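Side-chain contacts in 3'-5'-exonuclease (PDB 3E2V), which probably cuts double-stranded DNA as a magnesium-dependent TatD-type nuclease, incising it internally and degrading it from the 3' to the 5' end: residues Leu164-Asp167 with Arg168-Tyr171; Gly59-Ile62 with Ala63-Gln66. All blocks are in the same frame, centred on the assembly; numbering follows the deposited sequence.

Contact 1: residues Leu164-Asp167 with Arg168-Tyr171; sequences LDYD and RFHY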
ATOM      1  N   LEU A 164       3.233  -8.496   7.848  1.00 12.54           N
ATOM      2  CA  LEU A 164       4.061  -9.702   7.836  1.00 12.66           C
ATOM      3  C   LEU A 164       4.287 -10.163   6.407  1.00 13.10           C
ATOM      4  O   LEU A 164       3.361 -10.098   5.585  1.00 14.53           O
ATOM      5  CB  LEU A 164       3.383 -10.817   8.640  1.00 12.83           C
ATOM      6  CG  LEU A 164       3.067 -10.553  10.111  1.00 13.39           C
ATOM      7  CD1 LEU A 164       2.372 -11.759  10.746  1.00 14.76           C
ATOM      8  CD2 LEU A 164       4.345 -10.264  10.878  1.00 13.67           C
ATOM      9  N   ASP A 165       5.496 -10.640   6.108  1.00 13.52           N
ATOM     10  CA  ASP A 165       5.803 -11.158   4.777  1.00 13.66           C
ATOM     11  C   ASP A 165       6.707 -12.361   4.898  1.00 13.43           C
ATOM     12  O   ASP A 165       7.915 -12.230   5.022  1.00 14.28           O
ATOM     13  CB  ASP A 165       6.475 -10.077   3.929  1.00 14.54           C
ATOM     14  CG  ASP A 165       6.585 -10.467   2.454  1.00 16.09           C
ATOM     15  OD1 ASP A 165       6.633 -11.668   2.134  1.00 17.47           O
ATOM     16  OD2 ASP A 165       6.607  -9.553   1.601  1.00 20.25           O
ATOM     17  N   TYR A 166       6.094 -13.529   4.853  1.00 13.47           N
ATOM     18  CA  TYR A 166       6.814 -14.785   5.054  1.00 14.20           C
ATOM     19  C   TYR A 166       7.468 -15.291   3.768  1.00 14.97           C
ATOM     20  O   TYR A 166       8.122 -16.329   3.794  1.00 15.35           O
ATOM     21  CB  TYR A 166       5.890 -15.818   5.700  1.00 14.63           C
ATOM     22  CG  TYR A 166       5.545 -15.515   7.170  1.00 13.90           C
ATOM     23  CD1 TYR A 166       5.995 -14.349   7.798  1.00 13.69           C
ATOM     24  CD2 TYR A 166       4.777 -16.400   7.926  1.00 13.78           C
ATOM     25  CE1 TYR A 166       5.675 -14.073   9.137  1.00 13.78           C
ATOM     26  CE2 TYR A 166       4.453 -16.132   9.279  1.00 15.14           C
ATOM     27  CZ  TYR A 166       4.913 -14.974   9.868  1.00 13.90           C
ATOM     28  OH  TYR A 166       4.606 -14.708  11.178  1.00 15.70           O
ATOM     29  N   ASP A 167       7.298 -14.557   2.664  1.00 15.65           N
ATOM     30  CA  ASP A 167       8.079 -14.815   1.442  1.00 16.39           C
ATOM     31  C   ASP A 167       9.421 -14.097   1.490  1.00 17.78           C
ATOM     32  O   ASP A 167      10.206 -14.187   0.538  1.00 19.22           O
ATOM     33  CB  ASP A 167       7.339 -14.322   0.198  1.00 17.13           C
ATOM     34  CG  ASP A 167       6.168 -15.206  -0.201  1.00 17.99           C
ATOM     35  OD1 ASP A 167       5.759 -16.091   0.570  1.00 17.76           O
ATOM     36  OD2 ASP A 167       5.653 -15.004  -1.326  1.00 22.37           O
ATOM     37  N   ARG A 168       9.687 -13.358   2.570  1.00 17.00           N
ATOM     38  CA  ARG A 168      10.881 -12.493   2.639  1.00 18.12           C
ATOM     39  C   ARG A 168      11.695 -12.686   3.914  1.00 16.87           C
ATOM     40  O   ARG A 168      12.257 -11.734   4.450  1.00 16.82           O
ATOM     41  CB  ARG A 168      10.465 -11.028   2.492  1.00 19.35           C
ATOM     42  CG  ARG A 168       9.828 -10.675   1.147  1.00 24.25           C
ATOM     43  CD  ARG A 168      10.845 -10.559   0.020  1.00 31.45           C
ATOM     44  NE  ARG A 168      10.253 -10.129  -1.253  1.00 35.64           N
ATOM     45  CZ  ARG A 168       9.565 -10.914  -2.081  1.00 37.29           C
ATOM     46  NH1 ARG A 168       9.340 -12.188  -1.781  1.00 37.78           N
ATOM     47  NH2 ARG A 168       9.081 -10.417  -3.217  1.00 39.37           N
ATOM     48  N   PHE A 169      11.809 -13.927   4.380  1.00 16.52           N
ATOM     49  CA  PHE A 169      12.633 -14.179   5.562  1.00 16.80           C
ATOM     50  C   PHE A 169      14.107 -13.914   5.301  1.00 17.09           C
ATOM     51  O   PHE A 169      14.882 -13.816   6.248  1.00 18.74           O
ATOM     52  CB  PHE A 169      12.450 -15.611   6.083  1.00 16.34           C
ATOM     53  CG  PHE A 169      11.118 -15.867   6.734  1.00 16.04           C
ATOM     54  CD1 PHE A 169      10.516 -14.918   7.550  1.00 15.48           C
ATOM     55  CD2 PHE A 169      10.495 -17.097   6.565  1.00 16.48           C
ATOM     56  CE1 PHE A 169       9.294 -15.177   8.138  1.00 15.00           C
ATOM     57  CE2 PHE A 169       9.279 -17.372   7.174  1.00 16.76           C
ATOM     58  CZ  PHE A 169       8.686 -16.421   7.972  1.00 16.42           C
ATOM     59  N   HIS A 170      14.485 -13.761   4.029  1.00 17.12           N
ATOM     60  CA  HIS A 170      15.851 -13.354   3.724  1.00 17.54           C
ATOM     61  C   HIS A 170      16.141 -11.900   4.071  1.00 17.93           C
ATOM     62  O   HIS A 170      17.308 -11.516   4.177  1.00 18.05           O
ATOM     63  CB  HIS A 170      16.253 -13.692   2.290  1.00 18.17           C
ATOM     64  CG  HIS A 170      15.374 -13.098   1.246  1.00 18.62           C
ATOM     65  ND1 HIS A 170      14.076 -13.513   1.049  1.00 20.24           N
ATOM     66  CD2 HIS A 170      15.622 -12.169   0.293  1.00 19.69           C
ATOM     67  CE1 HIS A 170      13.555 -12.853   0.032  1.00 20.44           C
ATOM     68  NE2 HIS A 170      14.468 -12.021  -0.437  1.00 21.30           N
ATOM     69  N   TYR A 171      15.081 -11.111   4.263  1.00 17.45           N
ATOM     70  CA  TYR A 171      15.198  -9.716   4.676  1.00 18.27           C
ATOM     71  C   TYR A 171      15.096  -9.523   6.190  1.00 17.70           C
ATOM     72  O   TYR A 171      15.747  -8.638   6.751  1.00 17.75           O
ATOM     73  CB  TYR A 171      14.138  -8.860   3.996  1.00 20.54           C
ATOM     74  CG  TYR A 171      14.367  -8.598   2.525  1.00 24.04           C
ATOM     75  CD1 TYR A 171      15.656  -8.409   2.012  1.00 28.73           C
ATOM     76  CD2 TYR A 171      13.291  -8.498   1.654  1.00 28.95           C
ATOM     77  CE1 TYR A 171      15.861  -8.141   0.648  1.00 29.17           C
ATOM     78  CE2 TYR A 171      13.485  -8.236   0.294  1.00 29.32           C
ATOM     79  CZ  TYR A 171      14.767  -8.060  -0.194  1.00 28.17           C
ATOM     80  OH  TYR A 171      14.941  -7.793  -1.539  1.00 30.12           O
TER
HETATM   81  O   HOH W   1      10.829 -16.520   3.156  1.00 16.73           O
HETATM   82  O   HOH W   2      12.995 -16.005   1.601  1.00 21.98           O
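Tyr166 and Phe169 meet over the turn that follows the strand: Phe169 CZ lies on one face of the tyrosine ring, 3.4 Å from Tyr166 CG. The two planes are inclined by 36°, an oblique pairing with centroids 4.9 Å apart. The phenyl face also covers the tyrosine backbone, taking a CH-pi contact from Tyr166 CA, so a broad apolar ring suits this exposed place. Arg168, meanwhile, folds back toward the residue before it. A bend at chi2 (-76°) brings NH1 to the Asp167 carbonyl O at 3.2 Å; the oxygen lies in the guanidinium plane, while NH1 stands above the carbonyl plane. The CG methylene of Arg168 rests against Asp165 OD2 at 3.4 Å. With an alanine here, the Asp167 carbonyl would probably lose this donor and the Asp165 carboxylate the methylene that rests on it.

The backbone that positions these groups is a type I turn from Asp165 to Arg168, with Arg168 N bonded to Asp165 O at 3.2 Å. Asp165 OD1 accepts from Asp167 N (3.0 Å), an Asx turn for which a short carboxylate is well suited. A water spans Tyr166 O and Phe169 N. Farther out, Asp165 OD2 is held by a salt bridge to Arg204 and a hydrogen bond from His202, Tyr166 OH bonds to Asp209, and Asp167 OD1 bonds to Ser205. The turn thus leaves strand 156-165 beside strand 199-204, with Tyr166 and Phe169 both touching Lys174 on helix 174-187.

Contact 2: residues Gly59-Ile62 with Ala63-Gln66; sequences GSSI and AESQ
Ser61 O is gripped twice by Ser65, by its backbone N at 2.8 Å and by its hydroxyl OG at 2.7 Å. The two donors reach the oxygen from opposite faces of the carbonyl plane. Ser65 OG, anti to its own carbonyl carbon (chi1 -67°), is turned back along the helix to the residue four places earlier. The same hydroxyl also bonds to Gly88 N, so it joins the helix start to a neighbouring loop.

Ser61 serves the helix with its side chain as well. Its OG stands between its backbone N and carbonyl carbon (chi1 68°), where it accepts from Glu64 N at 2.9 Å in a fairly straight bond of 163°. The hydroxyl thereby satisfies an amide of the first turn, and the CB of Glu64 packs against it at 3.3 Å. One step on, Gln66 N bonds to Ile62 O at 2.9 Å and carries on the regular helical pattern. Gly59 packs against Ser65, its CA 3.8 Å from Ser65 OG; a side chain there would run into that hydroxyl, so glycine fits.

A water joins Ser60 OG to Glu64 OE1, 2.7 Å from each, and Thr22 is a second partner of that carboxylate oxygen. Ile62 turns its apolar side chain to helix 132-149. With Ser61 as N-cap of helix 62-75, a short loop after strand 52-57, this is a beta-to-alpha connection of a TIM-barrel-like TatD fold, with the Ser60 side chain about 5 Å from that of Glu161, which binds magnesium in another structure of this protein.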
ATOM      1  N   GLY A  59       4.893   4.340   1.997  1.00 16.08           N
ATOM      2  CA  GLY A  59       6.162   4.428   2.737  1.00 16.86           C
ATOM      3  C   GLY A  59       6.434   3.064   3.361  1.00 17.38           C
ATOM      4  O   GLY A  59       5.499   2.438   3.893  1.00 17.59           O
ATOM      5  N   SER A  60       7.677   2.584   3.297  1.00 17.05           N
ATOM      6  CA  SER A  60       8.006   1.219   3.767  1.00 17.19           C
ATOM      7  C   SER A  60       9.110   1.127   4.827  1.00 15.93           C
ATOM      8  O   SER A  60       9.460   0.036   5.285  1.00 16.30           O
ATOM      9  CB  SER A  60       8.353   0.317   2.580  1.00 17.79           C
ATOM     10  OG  SER A  60       9.546   0.775   1.945  1.00 22.05           O
ATOM     11  N   SER A  61       9.689   2.270   5.178  1.00 15.25           N
ATOM     12  CA  SER A  61      10.673   2.357   6.260  1.00 15.93           C
ATOM     13  C   SER A  61      10.659   3.783   6.784  1.00 16.41           C
ATOM     14  O   SER A  61       9.947   4.648   6.243  1.00 15.68           O
ATOM     15  CB  SER A  61      12.065   1.967   5.768  1.00 16.33           C
ATOM     16  OG  SER A  61      12.547   2.945   4.859  1.00 17.42           O
ATOM     17  N   ILE A  62      11.414   4.057   7.843  1.00 17.20           N
ATOM     18  CA  ILE A  62      11.489   5.438   8.303  1.00 18.34           C
ATOM     19  C   ILE A  62      12.065   6.302   7.171  1.00 17.42           C
ATOM     20  O   ILE A  62      11.474   7.322   6.786  1.00 17.78           O
ATOM     21  CB  ILE A  62      12.258   5.602   9.645  1.00 18.53           C
ATOM     22  CG1 ILE A  62      11.504   4.866  10.763  1.00 19.91           C
ATOM     23  CG2 ILE A  62      12.357   7.076   9.981  1.00 20.55           C
ATOM     24  CD1 ILE A  62      12.255   4.753  12.129  1.00 20.53           C
ATOM     25  N   ALA A  63      13.185   5.873   6.595  1.00 17.99           N
ATOM     26  CA  ALA A  63      13.806   6.644   5.513  1.00 17.72           C
ATOM     27  C   ALA A  63      12.894   6.791   4.301  1.00 17.86           C
ATOM     28  O   ALA A  63      12.765   7.890   3.730  1.00 18.20           O
ATOM     29  CB  ALA A  63      15.134   6.036   5.107  1.00 18.77           C
ATOM     30  N   GLU A  64      12.234   5.703   3.913  1.00 17.31           N
ATOM     31  CA  GLU A  64      11.346   5.748   2.763  1.00 17.10           C
ATOM     32  C   GLU A  64      10.100   6.578   3.031  1.00 16.07           C
ATOM     33  O   GLU A  64       9.579   7.234   2.127  1.00 15.07           O
ATOM     34  CB  GLU A  64      10.955   4.334   2.320  1.00 18.32           C
ATOM     35  CG  GLU A  64      11.968   3.711   1.386  1.00 22.49           C
ATOM     36  CD  GLU A  64      11.887   4.295  -0.016  1.00 27.74           C
ATOM     37  OE1 GLU A  64      10.839   4.130  -0.681  1.00 29.38           O
ATOM     38  OE2 GLU A  64      12.873   4.929  -0.454  1.00 31.04           O
ATOM     39  N   SER A  65       9.627   6.558   4.276  1.00 15.47           N
ATOM     40  CA  SER A  65       8.490   7.387   4.645  1.00 14.64           C
ATOM     41  C   SER A  65       8.882   8.852   4.548  1.00 15.06           C
ATOM     42  O   SER A  65       8.104   9.675   4.064  1.00 14.71           O
ATOM     43  CB  SER A  65       7.996   7.053   6.054  1.00 14.93           C
ATOM     44  OG  SER A  65       7.452   5.744   6.095  1.00 14.18           O
ATOM     45  N   GLN A  66      10.098   9.164   4.997  1.00 14.90           N
ATOM     46  CA  GLN A  66      10.620  10.519   4.855  1.00 15.81           C
ATOM     47  C   GLN A  66      10.761  10.927   3.384  1.00 15.34           C
ATOM     48  O   GLN A  66      10.385  12.046   3.015  1.00 15.31           O
ATOM     49  CB  GLN A  66      11.955  10.649   5.587  1.00 16.67           C
ATOM     50  CG  GLN A  66      12.484  12.074   5.660  1.00 20.08           C
ATOM     51  CD  GLN A  66      11.595  12.999   6.473  1.00 22.57           C
ATOM     52  OE1 GLN A  66      11.096  12.622   7.547  1.00 23.12           O
ATOM     53  NE2 GLN A  66      11.383  14.222   5.968  1.00 24.19           N
TER
HETATM   54  O   HOH W   3       8.676   2.862   0.404  1.00 33.96           O

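Both contacts form where the chain leaves a parallel barrel strand: contact 2 after strand 52-57, contact 1 after strand 156-165, with strand 82-87 between those two in the sheet. Their centres are 18 Å apart and their nearest atoms about 10 Å, so they do not touch. The bound magnesium ion, held by His253 and Asp303, is about 9 Å from the side chain of Asp165 in contact 1 and about 8 Å from that of Ser60 in contact 2. Glu161, a magnesium ligand in another structure of this protein, lies on strand 156-165 and shares a backbone hydrogen bond with Gly59, linking the two neighbourhoods.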